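Local atomic coordinates of Lysine/ornithine decarboxylase (PDB entry 5GJO), a protein that decarboxylates both L-lysine and L-ornithine with similar efficiency, using pyridoxal 5'-phosphate as cofactor and releasing cadaverine and putrescine. Residues 29-34 and 60-65; 91-96 and 101-106; 358-361 and 365-368; 3-8 and 379-384. The protein carries 2 engineered substitutions. One frame throughout, in Å; residues are numbered along the deposited sequence.

Interaction 1. Residues 29-34 and 60-65; sequences DKVEEN and LSLLAG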
loop_
_atom_site.group_PDB
_atom_site.type_symbol
_atom_site.label_atom_id
_atom_site.label_comp_id
_atom_site.label_asym_id
_atom_site.label_seq_id
_atom_site.Cartn_x
_atom_site.Cartn_y
_atom_site.Cartn_z
ATOM N N ASP A 29 -7.017 10.285 -24.749
ATOM C CA ASP A 29 -6.568 11.376 -25.612
ATOM C C ASP A 29 -5.444 12.186 -24.938
ATOM O O ASP A 29 -4.495 12.607 -25.614
ATOM C CB ASP A 29 -7.660 12.325 -26.024
ATOM C CG ASP A 29 -8.639 11.733 -27.075
ATOM O OD1 ASP A 29 -8.519 10.539 -27.450
ATOM O OD2 ASP A 29 -9.590 12.506 -27.383
ATOM N N LYS A 30 -5.509 12.334 -23.608
ATOM C CA LYS A 30 -4.460 13.116 -22.930
ATOM C C LYS A 30 -3.194 12.233 -22.850
ATOM O O LYS A 30 -2.071 12.814 -23.021
ATOM C CB LYS A 30 -4.845 13.525 -21.495
ATOM C CG LYS A 30 -3.786 14.350 -20.751
ATOM C CD LYS A 30 -3.359 15.661 -21.415
ATOM C CE LYS A 30 -2.242 16.247 -20.579
ATOM N NZ LYS A 30 -1.480 17.223 -21.336
ATOM N N VAL A 31 -3.331 10.924 -22.648
ATOM C CA VAL A 31 -2.121 10.044 -22.716
ATOM C C VAL A 31 -1.456 10.184 -24.091
ATOM O O VAL A 31 -0.244 10.368 -24.240
ATOM C CB VAL A 31 -2.414 8.590 -22.380
ATOM C CG1 VAL A 31 -1.187 7.730 -22.605
ATOM C CG2 VAL A 31 -2.884 8.511 -20.900
ATOM N N GLU A 32 -2.282 10.148 -25.138
ATOM C CA GLU A 32 -1.728 10.315 -26.473
ATOM C C GLU A 32 -1.063 11.638 -26.694
ATOM O O GLU A 32 0.039 11.662 -27.305
ATOM C CB GLU A 32 -2.864 10.000 -27.514
ATOM C CG GLU A 32 -2.443 10.230 -28.956
ATOM C CD GLU A 32 -3.467 9.646 -29.991
ATOM O OE1 GLU A 32 -4.520 9.167 -29.625
ATOM O OE2 GLU A 32 -3.268 9.819 -31.196
ATOM N N GLU A 33 -1.686 12.749 -26.236
ATOM C CA GLU A 33 -1.101 14.031 -26.322
ATOM C C GLU A 33 0.269 14.085 -25.618
ATOM O O GLU A 33 1.252 14.729 -26.127
ATOM C CB GLU A 33 -2.024 15.085 -25.750
ATOM C CG GLU A 33 -1.494 16.483 -25.708
ATOM C CD GLU A 33 -2.536 17.427 -25.056
ATOM O OE1 GLU A 33 -3.518 17.698 -25.757
ATOM O OE2 GLU A 33 -2.375 17.873 -23.872
ATOM N N ASN A 34 0.316 13.475 -24.426
ATOM C CA ASN A 34 1.607 13.410 -23.715
ATOM C C ASN A 34 2.687 12.613 -24.495
ATOM O O ASN A 34 3.875 13.024 -24.521
ATOM C CB ASN A 34 1.428 12.791 -22.320
ATOM C CG ASN A 34 0.675 13.706 -21.376
ATOM O OD1 ASN A 34 0.618 14.929 -21.588
ATOM N ND2 ASN A 34 0.222 13.138 -20.238
ATOM N N LEU A 60 -2.151 0.898 -21.970
ATOM C CA LEU A 60 -1.081 0.092 -22.547
ATOM C C LEU A 60 -1.378 -0.213 -24.021
ATOM O O LEU A 60 -0.497 -0.087 -24.860
ATOM C CB LEU A 60 -0.850 -1.192 -21.796
ATOM C CG LEU A 60 -0.549 -0.970 -20.303
ATOM C CD1 LEU A 60 -0.473 -2.325 -19.604
ATOM C CD2 LEU A 60 0.759 -0.163 -20.080
ATOM N N SER A 61 -2.633 -0.542 -24.328
ATOM C CA SER A 61 -2.971 -0.809 -25.712
ATOM C C SER A 61 -2.858 0.418 -26.560
ATOM O O SER A 61 -2.435 0.336 -27.744
ATOM C CB SER A 61 -4.398 -1.462 -25.784
ATOM O OG SER A 61 -4.445 -2.667 -25.069
ATOM N N LEU A 62 -3.329 1.574 -26.058
ATOM C CA LEU A 62 -3.153 2.796 -26.747
ATOM C C LEU A 62 -1.660 3.043 -27.122
ATOM O O LEU A 62 -1.270 3.353 -28.316
ATOM C CB LEU A 62 -3.746 3.977 -25.929
ATOM C CG LEU A 62 -3.270 5.352 -26.395
ATOM C CD1 LEU A 62 -4.009 5.633 -27.713
ATOM C CD2 LEU A 62 -3.544 6.476 -25.409
ATOM N N LEU A 63 -0.807 2.996 -26.087
ATOM C CA LEU A 63 0.576 3.204 -26.278
ATOM C C LEU A 63 1.225 2.203 -27.243
ATOM O O LEU A 63 2.027 2.668 -28.085
ATOM C CB LEU A 63 1.376 3.216 -24.928
ATOM C CG LEU A 63 1.044 4.469 -24.084
ATOM C CD1 LEU A 63 1.487 4.256 -22.642
ATOM C CD2 LEU A 63 1.703 5.694 -24.665
ATOM N N ALA A 64 0.883 0.907 -27.127
ATOM C CA ALA A 64 1.383 -0.090 -28.074
ATOM C C ALA A 64 1.026 0.333 -29.538
ATOM O O ALA A 64 1.859 0.311 -30.450
ATOM C CB ALA A 64 0.885 -1.456 -27.759
ATOM N N GLY A 65 -0.187 0.819 -29.712
ATOM C CA GLY A 65 -0.676 1.190 -31.029
ATOM C C GLY A 65 -0.066 2.437 -31.533
ATOM O O GLY A 65 -0.056 2.663 -32.766
#

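Interaction 2. Residues 91-96 and 101-106; sequences MIYANP and RGLKAA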
loop_
_atom_site.group_PDB
_atom_site.type_symbol
_atom_site.label_atom_id
_atom_site.label_comp_id
_atom_site.label_asym_id
_atom_site.label_seq_id
_atom_site.Cartn_x
_atom_site.Cartn_y
_atom_site.Cartn_z
ATOM N N MET A 91 9.950 -5.085 -25.168
ATOM C CA MET A 91 10.124 -4.874 -23.745
ATOM C C MET A 91 11.581 -4.761 -23.322
ATOM O O MET A 91 12.444 -5.349 -23.923
ATOM C CB MET A 91 9.462 -5.991 -22.958
ATOM C CG MET A 91 8.005 -6.284 -23.323
ATOM S SD MET A 91 7.354 -7.672 -22.390
ATOM C CE MET A 91 5.940 -8.170 -23.355
ATOM N N ILE A 92 11.821 -3.973 -22.292
ATOM C CA ILE A 92 13.073 -4.017 -21.533
ATOM C C ILE A 92 12.759 -4.410 -20.118
ATOM O O ILE A 92 11.874 -3.849 -19.482
ATOM C CB ILE A 92 13.881 -2.716 -21.605
ATOM C CG1 ILE A 92 15.248 -2.937 -20.917
ATOM C CG2 ILE A 92 13.171 -1.535 -21.072
ATOM C CD1 ILE A 92 16.213 -1.786 -21.065
ATOM N N TYR A 93 13.418 -5.443 -19.626
ATOM C CA TYR A 93 13.250 -5.835 -18.235
ATOM C C TYR A 93 14.307 -5.041 -17.465
ATOM O O TYR A 93 15.432 -5.476 -17.301
ATOM C CB TYR A 93 13.398 -7.353 -18.093
ATOM C CG TYR A 93 13.141 -7.980 -16.738
ATOM C CD1 TYR A 93 12.563 -7.278 -15.701
ATOM C CD2 TYR A 93 13.472 -9.291 -16.508
ATOM C CE1 TYR A 93 12.338 -7.868 -14.478
ATOM C CE2 TYR A 93 13.269 -9.887 -15.290
ATOM C CZ TYR A 93 12.694 -9.175 -14.275
ATOM O OH TYR A 93 12.486 -9.791 -13.091
ATOM N N ALA A 94 13.913 -3.847 -17.040
ATOM C CA ALA A 94 14.831 -2.886 -16.423
ATOM C C ALA A 94 14.814 -2.860 -14.894
ATOM O O ALA A 94 15.223 -1.842 -14.283
ATOM C CB ALA A 94 14.525 -1.516 -16.932
ATOM N N ASN A 95 14.395 -3.917 -14.291
ATOM C CA ASN A 95 14.664 -4.107 -12.866
ATOM C C ASN A 95 16.081 -4.657 -12.784
ATOM O O ASN A 95 16.335 -5.777 -13.307
ATOM C CB ASN A 95 13.696 -5.033 -12.306
ATOM C CG ASN A 95 13.698 -5.054 -10.787
ATOM O OD1 ASN A 95 14.749 -4.886 -10.145
ATOM N ND2 ASN A 95 12.481 -5.179 -10.196
ATOM N N PRO A 96 16.988 -3.887 -12.173
ATOM C CA PRO A 96 18.367 -4.376 -12.143
ATOM C C PRO A 96 18.532 -5.673 -11.367
ATOM O O PRO A 96 19.572 -6.298 -11.593
ATOM C CB PRO A 96 19.148 -3.226 -11.448
ATOM C CG PRO A 96 18.277 -2.049 -11.590
ATOM C CD PRO A 96 16.877 -2.585 -11.524
ATOM N N ARG A 101 10.887 -15.776 -11.110
ATOM C CA ARG A 101 9.697 -15.707 -11.928
ATOM C C ARG A 101 9.864 -14.728 -13.057
ATOM O O ARG A 101 9.417 -14.973 -14.132
ATOM C CB ARG A 101 8.495 -15.377 -11.088
ATOM C CG ARG A 101 7.900 -16.608 -10.476
ATOM C CD ARG A 101 6.695 -16.267 -9.660
ATOM N NE ARG A 101 7.097 -15.751 -8.381
ATOM C CZ ARG A 101 6.428 -15.966 -7.268
ATOM N NH1 ARG A 101 5.321 -16.680 -7.291
ATOM N NH2 ARG A 101 6.869 -15.458 -6.150
ATOM N N GLY A 102 10.504 -13.604 -12.789
ATOM C CA GLY A 102 10.739 -12.631 -13.827
ATOM C C GLY A 102 11.639 -13.141 -14.928
ATOM O O GLY A 102 11.350 -12.970 -16.072
ATOM N N LEU A 103 12.724 -13.801 -14.567
ATOM C CA LEU A 103 13.624 -14.342 -15.576
ATOM C C LEU A 103 12.944 -15.429 -16.419
ATOM O O LEU A 103 13.153 -15.513 -17.600
ATOM C CB LEU A 103 14.960 -14.776 -14.978
ATOM C CG LEU A 103 15.848 -13.568 -14.698
ATOM C CD1 LEU A 103 16.983 -13.874 -13.762
ATOM C CD2 LEU A 103 16.331 -12.858 -15.939
ATOM N N LYS A 104 12.138 -16.252 -15.785
ATOM C CA LYS A 104 11.374 -17.247 -16.515
ATOM C C LYS A 104 10.367 -16.636 -17.476
ATOM O O LYS A 104 10.248 -17.071 -18.595
ATOM C CB LYS A 104 10.662 -18.192 -15.555
ATOM C CG LYS A 104 10.106 -19.415 -16.255
ATOM C CD LYS A 104 9.341 -20.313 -15.305
ATOM C CE LYS A 104 8.755 -21.534 -16.009
ATOM N NZ LYS A 104 7.461 -21.197 -16.651
ATOM N N ALA A 105 9.664 -15.600 -17.036
ATOM C CA ALA A 105 8.768 -14.882 -17.965
ATOM C C ALA A 105 9.499 -14.244 -19.114
ATOM O O ALA A 105 9.071 -14.272 -20.274
ATOM C CB ALA A 105 7.873 -13.864 -17.197
ATOM N N ALA A 106 10.663 -13.671 -18.827
ATOM C CA ALA A 106 11.454 -13.073 -19.868
ATOM C C ALA A 106 11.823 -14.111 -20.925
ATOM O O ALA A 106 11.655 -13.841 -22.101
ATOM C CB ALA A 106 12.689 -12.396 -19.315
#

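Interaction 3. Residues 358-361 and 365-368; sequences ATRF and YLAP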
loop_
_atom_site.group_PDB
_atom_site.type_symbol
_atom_site.label_atom_id
_atom_site.label_comp_id
_atom_site.label_asym_id
_atom_site.label_seq_id
_atom_site.Cartn_x
_atom_site.Cartn_y
_atom_site.Cartn_z
ATOM N N ALA A 358 -2.394 1.233 -4.333
ATOM C CA ALA A 358 -3.648 1.033 -3.577
ATOM C C ALA A 358 -3.716 -0.406 -3.029
ATOM O O ALA A 358 -3.137 -1.311 -3.580
ATOM C CB ALA A 358 -4.873 1.233 -4.464
ATOM N N THR A 359 -4.513 -0.562 -2.015
ATOM C CA THR A 359 -4.663 -1.837 -1.265
ATOM C C THR A 359 -6.133 -2.104 -0.984
ATOM O O THR A 359 -7.047 -1.218 -1.105
ATOM C CB THR A 359 -3.975 -1.792 0.123
ATOM O OG1 THR A 359 -4.764 -0.987 1.007
ATOM C CG2 THR A 359 -2.663 -1.249 0.001
ATOM N N ARG A 360 -6.374 -3.304 -0.481
ATOM C CA ARG A 360 -7.679 -3.677 0.010
ATOM C C ARG A 360 -7.745 -3.652 1.542
ATOM O O ARG A 360 -8.516 -4.384 2.137
ATOM C CB ARG A 360 -8.160 -5.007 -0.579
ATOM C CG ARG A 360 -8.398 -4.927 -2.083
ATOM C CD ARG A 360 -9.499 -5.823 -2.603
ATOM N NE ARG A 360 -10.705 -5.757 -1.793
ATOM C CZ ARG A 360 -11.616 -6.713 -1.731
ATOM N NH1 ARG A 360 -11.467 -7.820 -2.441
ATOM N NH2 ARG A 360 -12.663 -6.572 -0.946
ATOM N N PHE A 361 -6.896 -2.823 2.155
ATOM C CA PHE A 361 -6.956 -2.615 3.596
ATOM C C PHE A 361 -8.355 -2.365 4.064
ATOM O O PHE A 361 -9.135 -1.706 3.375
ATOM C CB PHE A 361 -6.058 -1.428 3.980
ATOM C CG PHE A 361 -5.712 -1.341 5.428
ATOM C CD1 PHE A 361 -4.742 -2.130 5.939
ATOM C CD2 PHE A 361 -6.305 -0.399 6.243
ATOM C CE1 PHE A 361 -4.358 -1.989 7.317
ATOM C CE2 PHE A 361 -5.966 -0.261 7.576
ATOM C CZ PHE A 361 -5.016 -1.075 8.128
ATOM N N TYR A 365 -12.804 -2.064 -1.741
ATOM C CA TYR A 365 -12.421 -2.418 -3.103
ATOM C C TYR A 365 -11.377 -1.481 -3.667
ATOM O O TYR A 365 -11.323 -0.277 -3.250
ATOM C CB TYR A 365 -13.618 -2.334 -4.025
ATOM C CG TYR A 365 -14.728 -3.178 -3.490
ATOM C CD1 TYR A 365 -14.547 -4.568 -3.275
ATOM C CD2 TYR A 365 -15.932 -2.592 -3.109
ATOM C CE1 TYR A 365 -15.595 -5.362 -2.754
ATOM C CE2 TYR A 365 -16.973 -3.362 -2.572
ATOM C CZ TYR A 365 -16.806 -4.744 -2.417
ATOM O OH TYR A 365 -17.893 -5.449 -1.912
ATOM N N LEU A 366 -10.610 -1.964 -4.636
ATOM C CA LEU A 366 -9.733 -1.052 -5.417
ATOM C C LEU A 366 -10.611 -0.094 -6.252
ATOM O O LEU A 366 -11.516 -0.510 -6.985
ATOM C CB LEU A 366 -8.794 -1.795 -6.302
ATOM C CG LEU A 366 -7.890 -2.817 -5.594
ATOM C CD1 LEU A 366 -7.092 -3.647 -6.564
ATOM C CD2 LEU A 366 -6.940 -2.102 -4.590
ATOM N N ALA A 367 -10.386 1.188 -6.210
ATOM C CA ALA A 367 -11.129 2.094 -7.102
ATOM C C ALA A 367 -10.807 1.751 -8.543
ATOM O O ALA A 367 -9.630 1.613 -8.881
ATOM C CB ALA A 367 -10.764 3.544 -6.831
ATOM N N PRO A 368 -11.865 1.600 -9.389
ATOM C CA PRO A 368 -11.589 1.236 -10.782
ATOM C C PRO A 368 -11.183 2.446 -11.620
ATOM O O PRO A 368 -11.449 3.578 -11.213
ATOM C CB PRO A 368 -12.961 0.740 -11.276
ATOM C CG PRO A 368 -13.956 1.556 -10.470
ATOM C CD PRO A 368 -13.322 1.685 -9.086
HETATM O O HOH W 1 -8.264 0.721 -2.376
#

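Interaction 4. Residues 3-8 and 379-384; sequences KNFRLS and AARLTE. With SO4 (sulfate ion), chain E.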
loop_
_atom_site.group_PDB
_atom_site.type_symbol
_atom_site.label_atom_id
_atom_site.label_comp_id
_atom_site.label_asym_id
_atom_site.label_seq_id
_atom_site.Cartn_x
_atom_site.Cartn_y
_atom_site.Cartn_z
ATOM N N LYS A 3 -2.773 21.494 -21.789
ATOM C CA LYS A 3 -3.832 21.527 -20.739
ATOM C C LYS A 3 -3.892 20.176 -19.988
ATOM O O LYS A 3 -4.023 19.160 -20.636
ATOM C CB LYS A 3 -5.182 21.790 -21.402
ATOM C CG LYS A 3 -6.296 22.188 -20.444
ATOM C CD LYS A 3 -6.469 23.714 -20.292
ATOM C CE LYS A 3 -7.434 24.265 -21.346
ATOM N NZ LYS A 3 -7.807 25.680 -21.078
ATOM N N ASN A 4 -3.896 20.176 -18.656
ATOM C CA ASN A 4 -4.054 18.954 -17.910
ATOM C C ASN A 4 -5.485 18.422 -18.062
ATOM O O ASN A 4 -6.380 19.218 -18.289
ATOM C CB ASN A 4 -3.761 19.192 -16.437
ATOM C CG ASN A 4 -2.341 19.639 -16.191
ATOM O OD1 ASN A 4 -1.444 19.284 -16.905
ATOM N ND2 ASN A 4 -2.194 20.534 -15.231
ATOM N N PHE A 5 -5.729 17.108 -17.971
ATOM C CA PHE A 5 -7.100 16.624 -18.077
ATOM C C PHE A 5 -7.802 16.967 -16.756
ATOM O O PHE A 5 -7.279 16.730 -15.620
ATOM C CB PHE A 5 -7.079 15.103 -18.284
ATOM C CG PHE A 5 -8.424 14.473 -18.224
ATOM C CD1 PHE A 5 -9.390 14.849 -19.112
ATOM C CD2 PHE A 5 -8.759 13.523 -17.216
ATOM C CE1 PHE A 5 -10.655 14.267 -19.066
ATOM C CE2 PHE A 5 -10.009 12.949 -17.179
ATOM C CZ PHE A 5 -10.952 13.307 -18.104
ATOM N N ARG A 6 -8.975 17.568 -16.863
ATOM C CA ARG A 6 -9.740 17.926 -15.693
ATOM C C ARG A 6 -11.202 17.810 -16.012
ATOM O O ARG A 6 -11.713 18.504 -16.931
ATOM C CB ARG A 6 -9.470 19.391 -15.349
ATOM C CG ARG A 6 -10.314 19.829 -14.158
ATOM C CD ARG A 6 -9.840 21.151 -13.505
ATOM N NE ARG A 6 -10.818 21.561 -12.473
ATOM C CZ ARG A 6 -10.620 22.527 -11.578
ATOM N NH1 ARG A 6 -9.497 23.194 -11.581
ATOM N NH2 ARG A 6 -11.592 22.827 -10.692
ATOM N N LEU A 7 -11.913 17.073 -15.203
ATOM C CA LEU A 7 -13.329 17.002 -15.331
ATOM C C LEU A 7 -13.983 18.302 -14.879
ATOM O O LEU A 7 -13.595 18.881 -13.902
ATOM C CB LEU A 7 -13.884 15.853 -14.471
ATOM C CG LEU A 7 -13.465 14.441 -14.915
ATOM C CD1 LEU A 7 -13.785 13.469 -13.840
ATOM C CD2 LEU A 7 -14.021 14.009 -16.265
ATOM N N SER A 8 -15.053 18.707 -15.558
ATOM C CA SER A 8 -15.869 19.786 -15.091
ATOM C C SER A 8 -16.789 19.359 -13.966
ATOM O O SER A 8 -17.068 18.235 -13.789
ATOM C CB SER A 8 -16.723 20.359 -16.233
ATOM O OG SER A 8 -17.784 19.489 -16.537
ATOM N N ALA A 379 -18.093 12.158 -25.453
ATOM C CA ALA A 379 -18.809 12.424 -26.676
ATOM C C ALA A 379 -19.425 13.846 -26.623
ATOM O O ALA A 379 -19.474 14.609 -27.667
ATOM C CB ALA A 379 -19.902 11.422 -26.895
ATOM N N ALA A 380 -19.936 14.226 -25.469
ATOM C CA ALA A 380 -20.507 15.546 -25.295
ATOM C C ALA A 380 -19.445 16.634 -25.508
ATOM O O ALA A 380 -19.731 17.690 -26.027
ATOM C CB ALA A 380 -21.147 15.674 -23.933
ATOM N N ARG A 381 -18.223 16.374 -25.066
ATOM C CA ARG A 381 -17.144 17.298 -25.353
ATOM C C ARG A 381 -16.900 17.419 -26.858
ATOM O O ARG A 381 -16.629 18.489 -27.341
ATOM C CB ARG A 381 -15.857 16.892 -24.669
ATOM C CG ARG A 381 -15.852 17.079 -23.171
ATOM C CD ARG A 381 -14.423 16.966 -22.651
ATOM N NE ARG A 381 -14.327 17.101 -21.210
ATOM C CZ ARG A 381 -13.192 17.279 -20.542
ATOM N NH1 ARG A 381 -12.040 17.333 -21.174
ATOM N NH2 ARG A 381 -13.215 17.398 -19.238
ATOM N N LEU A 382 -16.952 16.311 -27.580
ATOM C CA LEU A 382 -16.693 16.346 -29.013
ATOM C C LEU A 382 -17.728 17.158 -29.735
ATOM O O LEU A 382 -17.418 17.875 -30.655
ATOM C CB LEU A 382 -16.626 14.943 -29.614
ATOM C CG LEU A 382 -15.513 14.048 -29.100
ATOM C CD1 LEU A 382 -15.469 12.757 -29.871
ATOM C CD2 LEU A 382 -14.183 14.767 -29.189
ATOM N N THR A 383 -18.974 16.974 -29.350
ATOM C CA THR A 383 -20.039 17.732 -29.972
ATOM C C THR A 383 -20.001 19.224 -29.632
ATOM O O THR A 383 -20.317 20.051 -30.451
ATOM C CB THR A 383 -21.424 17.060 -29.879
ATOM O OG1 THR A 383 -22.055 17.418 -28.667
ATOM C CG2 THR A 383 -21.287 15.582 -29.940
ATOM N N GLU A 384 -19.631 19.553 -28.406
ATOM C CA GLU A 384 -19.451 20.936 -28.008
ATOM C C GLU A 384 -18.347 21.637 -28.846
ATOM O O GLU A 384 -18.582 22.761 -29.281
ATOM C CB GLU A 384 -19.187 21.026 -26.489
ATOM C CG GLU A 384 -18.884 22.412 -25.958
ATOM C CD GLU A 384 -20.113 23.280 -25.949
ATOM O OE1 GLU A 384 -20.228 24.089 -25.021
ATOM O OE2 GLU A 384 -20.981 23.116 -26.833
HETATM S S SO4 E . -9.839 25.362 -8.004
HETATM O O1 SO4 E . -9.287 25.430 -9.390
HETATM O O2 SO4 E . -8.718 25.395 -7.039
HETATM O O3 SO4 E . -10.759 26.524 -7.913
HETATM O O4 SO4 E . -10.695 24.193 -7.657
HETATM O O HOH W 2 -9.741 18.415 -19.653
#

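Interaction 1. Residues 29-34 and 60-65
Leu62 and Val31 meet because each sends a branch out beside its own carbonyl carbon: CG of Leu62 stands opposite the backbone N (chi1 164°), and so does CG1 of Val31. The chi2 of Leu62, 74°, then turns CD2 into the surface of segment 29-34. There the methyl lies 3.9 Å from Val31 CB and is about as close to CG1, the two side chains lying alongside and running in opposite senses. The same methyl also comes within 3.9 Å of the backbone N of Glu32, so it covers the helix backbone as well as a side chain. Leu63 supports it from the next position. Its CD2 reaches Val31 CG1 at 4.1 Å, crossing the valine nearly at a right angle, and CG1 is thus touched by two leucines. At the more open margin the extended chain of Glu32 runs across Leu62, its OE1 4.1 Å from Leu62 CD1, a loose contact without a hydrogen bond. Lys30, Glu33 and Asn34 form a polar cluster on the flank turned from the leucines: Lys30 NZ makes a salt bridge to Glu33 OE2 (2.8 Å) and also donates to Asn34 OD1 (3.1 Å). Axes of the two short segments approach to 10.2 Å at a crossing angle of -39°, a gap filled here by Val31, Leu62 and Leu63. Asn34 is tied in turn to Met261 and Thr264. The contact thereby joins helix 28-41 to helix 57-65, whose Leu60 and Leu63 lie on Tyr49 of strand 45-50 in the parallel barrel sheet.

Interaction 2. Residues 91-96 and 101-106
Tyr93, the last residue of strand 91-93, and Ala106 of the following helix have their CA atoms 7.6 Å apart, and strand and helix segments run nearly antiparallel at 153°. Nearly the whole contact is the work of the Tyr93 side chain. Its CG is anti to the backbone N (chi1 -175°), which carries the ring out from the strand toward the helix. The phenol then lies against the first turns of segment 101-106, with OH 3.4 Å from Gly102 CA and CE2 3.7 Å from the carbonyl carbon of the same glycine. Gly102 has no side chain to intervene: a beta carbon built there would fall 1.9 Å from Tyr93 OH, so the hydroxyl end occupies the place a side chain would take. Two weaker apolar contacts flank this one, CE2 with Leu103 CD2 at 4.3 Å and CD2 with Ala106 CB at 4.3 Å. A serine at Tyr93 would probably open a gap over Gly102 and deprive Leu103 and Ala106 of their apolar partner. The ring is further enclosed by Met78 of helix 75-83 and Phe114 of strand 113-116. Tyr93 also centres an inverse gamma turn at the strand's end; just beyond it Ala94 touches the pyridoxal phosphate, and Asn95 ND2 donates to the carbonyl O of Pro322 of the second subunit. A parallel strand whose end meets the cofactor and whose outer side is packed by the next helix is the beta-alpha unit of a TIM barrel, here the cofactor-binding barrel of the class-II decarboxylases.

Interaction 3. Residues 358-361 and 365-368
Leu366 makes the close-packed part of this contact with one methyl. CD2 lies 3.9 Å from Ala358 CB, 3.6 Å from the carbonyl O of Thr359 and 4.0 Å from Arg360 CG, so it is gripped by three consecutive residues. The side chains of Leu366 and Arg360 cross nearly at a right angle. Beyond CG comes the polar, solvent-side margin, less densely packed but held by hydrogen bonds. Bends at chi2 and chi3 fold the arginine back toward Tyr365, whose CD1 sits 3.5 Å above one face of the guanidinium plane, offset toward its rim. Ring and guanidinium planes are inclined by 37°, and NH2 is the atom nearest the ring. The guanidinium is fixed by the backbone between the segments, NE bonding to Phe364 O and NH2 to Gly363 O, while Tyr365 OH reaches Glu79 of the second subunit. A water beside Leu366 can donate to Thr359 O (2.6 Å) and, weakly, to Tyr365 O (3.3 Å), though not all acceptors around it can be served at once. On the buried side, Thr359 OG1 accepts from Phe361 N at 3.0 Å with an angle of 163° and also bonds to Tyr291 O. This is an ST turn within the long loop that leads from strand 344-347 to strand 369-371, folded against the partner subunit at the dimer interface.

Interaction 4. Residues 3-8 and 379-384
Arg381 NH2 donates to the carbonyl O of Arg6 over 3.0 Å, and the same NH2 forms a salt bridge with Glu11, its stronger partner. The bond to Arg6 O is bent, 138° at the hydrogen, and the donor sits 43° above the carbonyl plane, although the oxygen lies close to the guanidinium plane. An extended chain from CG to NE carries the group across to the N-terminal segment. The other terminal nitrogen, NH1, bonds to a water at 3.0 Å, which in turn accepts from Arg6 N at 3.0 Å, so the backbone of Arg6 is held on both its polar atoms. NH1 also approaches the edge of the Phe5 ring, 4.0 Å from CE1. The extended side chain of Arg6 leads off from the helix, and its NH1 binds O1 of a sulfate, probably from the crystallisation liquor, nearly straight (3.1 Å, 172°). With alanine in place of Arg381, Glu11 is likely to lose its charged mate and Arg6 O this donor. The contact joins the C-terminal helix 376-384 to the segment that leads into helix 9-18, N-capped by Ser8.

In the fold
Interactions 1 and 2 belong to the parallel barrel, where largely apolar packing joins neighbouring elements, with no hydrogen bond across either contact; interaction 2 is entirely buried and interaction 1 only partly. The outer contacts are more polar: interaction 3 mixes packing of a leucine methyl with an arginine-tyrosine margin and water, and interaction 4 rests on arginine bonds to backbone and water. Interactions 1 and 4 meet, Lys30 packing on residues 3-5, so the barrel helix 28-41 touches the N-terminal segment. Interactions 2 and 3, centres about 26 Å apart, both reach the second subunit, whereas 1 and 4 touch no other chain of the dimer. Interactions 2 and 4 stand farthest apart, on opposite sides of the chain's centre.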